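Local coordinates for protein L-methionine gamma-lyase (Fusobacterium nucleatum subsp. nucleatum, PDB 6LXU) that is a pyridoxal-phosphate-dependent enzyme of the Cys/Met metabolism family, assembled from four chains and carrying its cofactor covalently bound as a modified side chain, at residues F38-A43 / G56-R61; H351-T356 / A368-G373. All blocks are in the same frame, centred on the assembly; numbering follows the deposited sequence.

Contact 1: F38-A43 / G56-R61; sequences FIFDSA and GYIYTR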
ATOM      1  N   PHE A  38      -1.478 -14.028 -13.720  1.00  6.97           N
ATOM      2  CA  PHE A  38      -2.804 -14.587 -13.499  1.00  7.27           C
ATOM      3  C   PHE A  38      -2.747 -16.067 -13.839  1.00  7.74           C
ATOM      4  O   PHE A  38      -2.064 -16.486 -14.789  1.00  8.39           O
ATOM      5  CB  PHE A  38      -3.840 -13.889 -14.370  1.00  7.13           C
ATOM      6  CG  PHE A  38      -4.015 -12.435 -14.036  1.00  7.12           C
ATOM      7  CD1 PHE A  38      -3.106 -11.477 -14.476  1.00  7.06           C
ATOM      8  CD2 PHE A  38      -5.082 -12.016 -13.264  1.00  7.47           C
ATOM      9  CE1 PHE A  38      -3.252 -10.141 -14.147  1.00  7.30           C
ATOM     10  CE2 PHE A  38      -5.251 -10.678 -12.959  1.00  7.65           C
ATOM     11  CZ  PHE A  38      -4.320  -9.738 -13.388  1.00  7.58           C
ATOM     12  N   ILE A  39      -3.452 -16.868 -13.071  1.00  8.35           N
ATOM     13  CA  ILE A  39      -3.395 -18.312 -13.267  1.00  9.74           C
ATOM     14  C   ILE A  39      -4.576 -18.798 -14.090  1.00  9.70           C
ATOM     15  O   ILE A  39      -5.685 -18.281 -13.981  1.00 10.52           O
ATOM     16  CB  ILE A  39      -3.238 -19.088 -11.947  1.00 11.90           C
ATOM     17  CG1 ILE A  39      -4.468 -19.025 -11.068  1.00 14.02           C
ATOM     18  CG2 ILE A  39      -2.012 -18.603 -11.187  1.00 12.66           C
ATOM     19  CD1 ILE A  39      -4.325 -19.925  -9.859  1.00 15.44           C
ATOM     20  N   PHE A  40      -4.320 -19.807 -14.914  1.00  9.34           N
ATOM     21  CA  PHE A  40      -5.350 -20.431 -15.736  1.00  9.86           C
ATOM     22  C   PHE A  40      -5.794 -21.739 -15.106  1.00 10.32           C
ATOM     23  O   PHE A  40      -5.014 -22.430 -14.481  1.00 10.41           O
ATOM     24  CB  PHE A  40      -4.810 -20.690 -17.138  1.00  9.63           C
ATOM     25  CG  PHE A  40      -4.163 -19.492 -17.762  1.00  9.62           C
ATOM     26  CD1 PHE A  40      -4.898 -18.329 -17.988  1.00 10.17           C
ATOM     27  CD2 PHE A  40      -2.831 -19.507 -18.113  1.00  9.44           C
ATOM     28  CE1 PHE A  40      -4.308 -17.222 -18.562  1.00 10.23           C
ATOM     29  CE2 PHE A  40      -2.243 -18.397 -18.687  1.00  9.73           C
ATOM     30  CZ  PHE A  40      -2.984 -17.251 -18.913  1.00 10.20           C
ATOM     31  N   ASP A  41      -7.070 -22.074 -15.328  1.00 11.56           N
ATOM     32  CA  ASP A  41      -7.654 -23.325 -14.825  1.00 13.48           C
ATOM     33  C   ASP A  41      -7.162 -24.538 -15.618  1.00 12.46           C
ATOM     34  O   ASP A  41      -7.222 -25.664 -15.130  1.00 13.57           O
ATOM     35  CB  ASP A  41      -9.195 -23.310 -14.917  1.00 15.89           C
ATOM     36  CG  ASP A  41      -9.842 -22.175 -14.136  1.00 18.15           C
ATOM     37  OD1 ASP A  41      -9.280 -21.766 -13.099  1.00 20.80           O
ATOM     38  OD2 ASP A  41     -10.927 -21.713 -14.555  1.00 21.62           O
ATOM     39  N   SER A  42      -6.725 -24.294 -16.849  1.00 11.51           N
ATOM     40  CA  SER A  42      -6.297 -25.348 -17.761  1.00 11.20           C
ATOM     41  C   SER A  42      -5.428 -24.726 -18.832  1.00 10.76           C
ATOM     42  O   SER A  42      -5.448 -23.513 -19.049  1.00 10.09           O
ATOM     43  CB  SER A  42      -7.520 -25.997 -18.426  1.00 11.42           C
ATOM     44  OG  SER A  42      -8.191 -25.044 -19.211  1.00 12.01           O
ATOM     45  N   ALA A  43      -4.697 -25.573 -19.543  1.00 10.73           N
ATOM     46  CA  ALA A  43      -3.942 -25.127 -20.714  1.00 10.75           C
ATOM     47  C   ALA A  43      -4.879 -24.486 -21.734  1.00 10.68           C
ATOM     48  O   ALA A  43      -4.580 -23.441 -22.301  1.00 10.92           O
ATOM     49  CB  ALA A  43      -3.193 -26.291 -21.353  1.00 10.69           C
ATOM     50  N   GLY A  56     -11.069 -12.338 -19.591  1.00 16.13           N
ATOM     51  CA  GLY A  56     -10.253 -12.504 -18.397  1.00 13.97           C
ATOM     52  C   GLY A  56      -8.821 -12.100 -18.656  1.00 12.25           C
ATOM     53  O   GLY A  56      -8.455 -11.693 -19.761  1.00 14.20           O
ATOM     54  N   TYR A  57      -8.008 -12.272 -17.626  1.00  9.25           N
ATOM     55  CA  TYR A  57      -6.700 -11.628 -17.542  1.00  8.19           C
ATOM     56  C   TYR A  57      -5.557 -12.592 -17.784  1.00  7.65           C
ATOM     57  O   TYR A  57      -5.699 -13.816 -17.715  1.00  8.16           O
ATOM     58  CB  TYR A  57      -6.583 -10.902 -16.188  1.00  7.82           C
ATOM     59  CG  TYR A  57      -7.554  -9.742 -16.110  1.00  7.60           C
ATOM     60  CD1 TYR A  57      -7.177  -8.495 -16.555  1.00  7.58           C
ATOM     61  CD2 TYR A  57      -8.863  -9.908 -15.656  1.00  7.84           C
ATOM     62  CE1 TYR A  57      -8.053  -7.424 -16.532  1.00  7.73           C
ATOM     63  CE2 TYR A  57      -9.751  -8.842 -15.637  1.00  7.93           C
ATOM     64  CZ  TYR A  57      -9.346  -7.603 -16.089  1.00  7.68           C
ATOM     65  OH  TYR A  57     -10.219  -6.539 -16.084  1.00  7.90           O
ATOM     66  N   ILE A  58      -4.410 -12.007 -18.106  1.00  6.94           N
ATOM     67  CA  ILE A  58      -3.178 -12.733 -18.427  1.00  6.89           C
ATOM     68  C   ILE A  58      -1.984 -12.200 -17.630  1.00  6.32           C
ATOM     69  O   ILE A  58      -1.260 -12.971 -17.018  1.00  6.51           O
ATOM     70  CB  ILE A  58      -2.886 -12.678 -19.941  1.00  7.36           C
ATOM     71  CG1 ILE A  58      -3.995 -13.394 -20.742  1.00  8.08           C
ATOM     72  CG2 ILE A  58      -1.515 -13.278 -20.247  1.00  7.37           C
ATOM     73  CD1 ILE A  58      -3.863 -13.212 -22.238  1.00  8.69           C
ATOM     74  N   TYR A  59      -1.769 -10.889 -17.670  1.00  5.95           N
ATOM     75  CA  TYR A  59      -0.533 -10.307 -17.135  1.00  5.78           C
ATOM     76  C   TYR A  59      -0.748  -8.814 -17.017  1.00  5.46           C
ATOM     77  O   TYR A  59      -1.308  -8.200 -17.916  1.00  5.64           O
ATOM     78  CB  TYR A  59       0.610 -10.597 -18.093  1.00  5.96           C
ATOM     79  CG  TYR A  59       1.985 -10.179 -17.659  1.00  5.99           C
ATOM     80  CD1 TYR A  59       2.665 -10.899 -16.707  1.00  6.09           C
ATOM     81  CD2 TYR A  59       2.636  -9.112 -18.263  1.00  5.98           C
ATOM     82  CE1 TYR A  59       3.962 -10.573 -16.353  1.00  6.03           C
ATOM     83  CE2 TYR A  59       3.934  -8.765 -17.923  1.00  5.96           C
ATOM     84  CZ  TYR A  59       4.597  -9.516 -16.978  1.00  5.88           C
ATOM     85  OH  TYR A  59       5.907  -9.252 -16.652  1.00  6.40           O
ATOM     86  N   THR A  60      -0.305  -8.220 -15.914  1.00  5.32           N
ATOM     87  CA  THR A  60      -0.693  -6.847 -15.595  1.00  5.20           C
ATOM     88  C   THR A  60      -0.254  -5.809 -16.621  1.00  5.29           C
ATOM     89  O   THR A  60      -0.957  -4.825 -16.802  1.00  5.53           O
ATOM     90  CB  THR A  60      -0.255  -6.509 -14.164  1.00  5.21           C
ATOM     91  OG1 THR A  60      -1.121  -7.260 -13.311  1.00  5.15           O
ATOM     92  CG2 THR A  60      -0.355  -5.024 -13.815  1.00  5.33           C
ATOM     93  N   ARG A  61       0.860  -6.018 -17.352  1.00  5.39           N
ATOM     94  CA  ARG A  61       1.193  -5.061 -18.415  1.00  5.62           C
ATOM     95  C   ARG A  61       0.097  -4.978 -19.487  1.00  5.99           C
ATOM     96  O   ARG A  61      -0.127  -3.906 -20.047  1.00  6.61           O
ATOM     97  CB  ARG A  61       2.562  -5.357 -19.039  1.00  5.47           C
ATOM     98  CG  ARG A  61       2.939  -4.469 -20.233  1.00  5.40           C
ATOM     99  CD  ARG A  61       4.454  -4.238 -20.399  1.00  5.43           C
ATOM    100  NE  ARG A  61       5.218  -5.475 -20.293  1.00  5.45           N
ATOM    101  CZ  ARG A  61       5.245  -6.438 -21.219  1.00  5.48           C
ATOM    102  NH1 ARG A  61       4.609  -6.285 -22.382  1.00  5.70           N
ATOM    103  NH2 ARG A  61       5.884  -7.569 -20.976  1.00  5.63           N
TER
HETATM  104  O   HOH W   1      -0.754 -15.791 -17.087  1.00  8.11           O
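The phenyl ring of Phe38 lies against the chain at Tyr57-Thr60, where two irregular loop segments of the N-terminal region of this PLP-dependent enzyme lie side by side. Tyr57 CB sits over the centre of one face, 3.5 Å from the Phe38 ring centroid, a CH-pi contact only 12° off the ring normal. The Tyr57 ring runs beside it and points the same way; the two planes differ by 26° but are slid apart, so they barely overlap. Phe38 CD1 comes within 3.4 Å of Ile58 C, and Phe38 CE1 lies 3.7 Å from Thr60 OG1. With chi1 at -64°, Phe38 CG stands beside its own backbone N, anti to the carbonyl carbon. The edge of the Phe40 ring meets Ile58, with Phe40 CZ 4.4 Å from Ile58 CG1.

Direct backbone pairing is slight: Phe38 N to Ile58 O is a weak bond of 3.5 Å. A water bridges the backbones, donating to Phe38 O at 2.7 Å and to Ile58 O at 2.9 Å. Thr60 OG1 also bonds Thr35 O, and Tyr57 OH bonds Thr68 OG1 in helix 65-78, tying both side chains at their polar ends. From helix 43-50, Arg49 NH1 holds Tyr57 O.

The contact sits at a subunit interface. Phe38 also packs on Thr27 of a third subunit, while the 56-61 segment completes the cofactor site of a second subunit, where Tyr59 OH and Arg61 NE hydrogen-bond to the lysine-bound PLP.

Contact 2: H351-T356 / A368-G373; sequences HPASMT and AGITDG
His351 reaches across to the turn at Asp372, its ring meeting the backbone edge-on. This is the hydrogen-bonded part of the contact: His351 NE2 donates to Asp372 O over 2.8 Å with an N-H...O angle of 167°, and the oxygen lies close to the imidazole plane while the donor is tilted 30° from the plane of the carbonyl. A chi1 of 175° puts CG anti to the backbone N; from there NE2 meets Asp372 O while ND1 meets Ser354 OG. That second bond, ND1 to Ser354 OG, is 2.7 Å long, either partner being a possible donor, so both ring nitrogens are engaged and the rotation of the imidazole is fixed.

A water forms the second polar bridge. It accepts from Ala353 N at 2.8 Å and donates to Thr371 O at 2.9 Å, joining the two backbones.

The apolar part is small. Ile370 CG2 packs on Pro352 CB at 3.8 Å and lies equally near Ala353 N, and Ile370 CD1 also touches that proline carbon, at 4.0 Å. Ala353 CB lies 4.1 Å from each of the carbonyl oxygens Thr371 O and Asp372 O.

Outside the two segments, the Asp372 carboxylate makes salt bridges to Arg365 and Lys362 of helix 362-367, and Thr371 OG1 hydrogen-bonds Glu318 OE1 of strand 314-319. Gly369, with positive phi, is the C-prime residue of a Schellman motif that ends helix 362-367, with Ile370 N bonded to Arg365 O and Gly369 N to Glu366 O. The contact therefore ties the exit of strand 348-350 to the entry of its antiparallel neighbour, strand 374-378, beside helix 322-332, whose Phe323 and Leu330 cover Ala353 and His351.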
ATOM      1  N   HIS A 351       7.077  30.406  -9.045  1.00  8.34           N
ATOM      2  CA  HIS A 351       7.519  31.632  -9.711  1.00  8.72           C
ATOM      3  C   HIS A 351       8.504  31.165 -10.771  1.00  8.80           C
ATOM      4  O   HIS A 351       9.681  30.961 -10.462  1.00  8.88           O
ATOM      5  CB  HIS A 351       8.164  32.554  -8.681  1.00  8.95           C
ATOM      6  CG  HIS A 351       8.772  33.789  -9.268  1.00  9.17           C
ATOM      7  ND1 HIS A 351      10.066  34.181  -8.995  1.00  9.49           N
ATOM      8  CD2 HIS A 351       8.252  34.724 -10.095  1.00  9.32           C
ATOM      9  CE1 HIS A 351      10.309  35.314  -9.634  1.00  9.63           C
ATOM     10  NE2 HIS A 351       9.231  35.661 -10.310  1.00  9.40           N
ATOM     11  N   PRO A 352       8.026  30.926 -12.007  1.00  9.41           N
ATOM     12  CA  PRO A 352       8.899  30.256 -12.971  1.00  9.99           C
ATOM     13  C   PRO A 352      10.252  30.933 -13.212  1.00 10.24           C
ATOM     14  O   PRO A 352      11.263  30.234 -13.380  1.00 10.89           O
ATOM     15  CB  PRO A 352       8.061  30.221 -14.243  1.00 10.50           C
ATOM     16  CG  PRO A 352       6.660  30.220 -13.774  1.00 11.12           C
ATOM     17  CD  PRO A 352       6.631  30.980 -12.490  1.00  9.88           C
ATOM     18  N   ALA A 353      10.298  32.267 -13.194  1.00 10.18           N
ATOM     19  CA  ALA A 353      11.554  32.961 -13.502  1.00 10.74           C
ATOM     20  C   ALA A 353      12.674  32.612 -12.534  1.00 11.19           C
ATOM     21  O   ALA A 353      13.831  32.556 -12.954  1.00 12.31           O
ATOM     22  CB  ALA A 353      11.344  34.477 -13.551  1.00 10.90           C
ATOM     23  N   SER A 354      12.357  32.387 -11.258  1.00 10.98           N
ATOM     24  CA  SER A 354      13.367  32.029 -10.264  1.00 10.85           C
ATOM     25  C   SER A 354      13.451  30.538  -9.961  1.00 11.01           C
ATOM     26  O   SER A 354      14.382  30.122  -9.270  1.00 11.82           O
ATOM     27  CB  SER A 354      13.115  32.768  -8.955  1.00 10.72           C
ATOM     28  OG  SER A 354      11.935  32.298  -8.316  1.00 10.59           O
ATOM     29  N   MET A 355      12.501  29.746 -10.459  1.00 10.64           N
ATOM     30  CA  MET A 355      12.366  28.338 -10.048  1.00 10.54           C
ATOM     31  C   MET A 355      12.598  27.436 -11.261  1.00 11.16           C
ATOM     32  O   MET A 355      13.757  27.121 -11.573  1.00 11.45           O
ATOM     33  CB  MET A 355      11.017  28.134  -9.333  1.00 10.56           C
ATOM     34  CG  MET A 355      11.005  28.898  -8.015  1.00 10.35           C
ATOM     35  SD  MET A 355       9.441  28.890  -7.128  1.00 10.34           S
ATOM     36  CE  MET A 355       9.221  27.148  -6.771  1.00 11.35           C
ATOM     37  N   THR A 356      11.549  27.077 -11.992  1.00 11.58           N
ATOM     38  CA  THR A 356      11.680  26.149 -13.104  1.00 12.27           C
ATOM     39  C   THR A 356      12.619  26.669 -14.195  1.00 12.61           C
ATOM     40  O   THR A 356      13.288  25.868 -14.861  1.00 13.53           O
ATOM     41  CB  THR A 356      10.328  25.840 -13.754  1.00 12.48           C
ATOM     42  OG1 THR A 356       9.666  27.065 -14.066  1.00 12.31           O
ATOM     43  CG2 THR A 356       9.443  25.037 -12.831  1.00 12.90           C
ATOM     44  N   ALA A 368      10.346  32.300 -24.213  1.00 22.73           N
ATOM     45  CA  ALA A 368       9.477  31.202 -23.768  1.00 21.65           C
ATOM     46  C   ALA A 368       8.164  31.643 -23.081  1.00 20.47           C
ATOM     47  O   ALA A 368       7.414  30.797 -22.580  1.00 21.08           O
ATOM     48  CB  ALA A 368      10.268  30.274 -22.846  1.00 22.07           C
ATOM     49  N   GLY A 369       7.881  32.946 -23.061  1.00 19.17           N
ATOM     50  CA  GLY A 369       6.670  33.485 -22.448  1.00 18.55           C
ATOM     51  C   GLY A 369       6.703  33.618 -20.933  1.00 17.30           C
ATOM     52  O   GLY A 369       5.664  33.861 -20.314  1.00 17.77           O
ATOM     53  N   ILE A 370       7.888  33.484 -20.332  1.00 15.89           N
ATOM     54  CA  ILE A 370       8.051  33.607 -18.887  1.00 14.81           C
ATOM     55  C   ILE A 370       8.553  35.018 -18.589  1.00 14.12           C
ATOM     56  O   ILE A 370       9.677  35.388 -18.953  1.00 14.84           O
ATOM     57  CB  ILE A 370       9.017  32.537 -18.326  1.00 14.80           C
ATOM     58  CG1 ILE A 370       8.495  31.121 -18.621  1.00 14.62           C
ATOM     59  CG2 ILE A 370       9.256  32.750 -16.828  1.00 14.71           C
ATOM     60  CD1 ILE A 370       7.125  30.804 -18.048  1.00 14.73           C
ATOM     61  N   THR A 371       7.698  35.794 -17.945  1.00 13.23           N
ATOM     62  CA  THR A 371       7.989  37.169 -17.565  1.00 12.66           C
ATOM     63  C   THR A 371       8.417  37.207 -16.093  1.00 12.45           C
ATOM     64  O   THR A 371       8.075  36.302 -15.316  1.00 12.03           O
ATOM     65  CB  THR A 371       6.748  38.039 -17.818  1.00 12.71           C
ATOM     66  OG1 THR A 371       5.580  37.331 -17.383  1.00 12.24           O
ATOM     67  CG2 THR A 371       6.586  38.321 -19.304  1.00 13.04           C
ATOM     68  N   ASP A 372       9.168  38.233 -15.706  1.00 11.93           N
ATOM     69  CA  ASP A 372       9.836  38.257 -14.406  1.00 12.53           C
ATOM     70  C   ASP A 372       8.900  38.244 -13.209  1.00 11.25           C
ATOM     71  O   ASP A 372       9.283  37.762 -12.146  1.00 10.95           O
ATOM     72  CB  ASP A 372      10.760  39.487 -14.295  1.00 14.02           C
ATOM     73  CG  ASP A 372      12.146  39.261 -14.888  1.00 16.11           C
ATOM     74  OD1 ASP A 372      12.375  38.196 -15.506  1.00 17.46           O
ATOM     75  OD2 ASP A 372      13.015  40.145 -14.711  1.00 19.48           O
ATOM     76  N   GLY A 373       7.713  38.822 -13.353  1.00 10.36           N
ATOM     77  CA  GLY A 373       6.745  38.847 -12.265  1.00  9.83           C
ATOM     78  C   GLY A 373       5.673  37.770 -12.312  1.00  9.27           C
ATOM     79  O   GLY A 373       4.750  37.817 -11.518  1.00  9.26           O
TER
HETATM   80  O   HOH W   2       8.148  34.066 -13.472  1.00 11.60           O

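From the N terminus, contact 1 comes first and closes the short excursion through helix 43-50, bringing 56-61 back beside 38-43 in the arm ahead of helix 65-78. Contact 2 opens only much later, closing the loop around helix 362-367 between strands 348-350 and 374-378 of the five-stranded sheet. The two loops are in series, neither nested nor crossed, and within one chain the contacts lie on opposite sides of the chain's centre, about 31 Å apart at their nearest atoms. Across the assembly they come together: Ala43 of one subunit packs on Ser354 of the second, and Phe40 on Met355, so the N-terminal arm of one chain meets the loop after strand 348-350 of another.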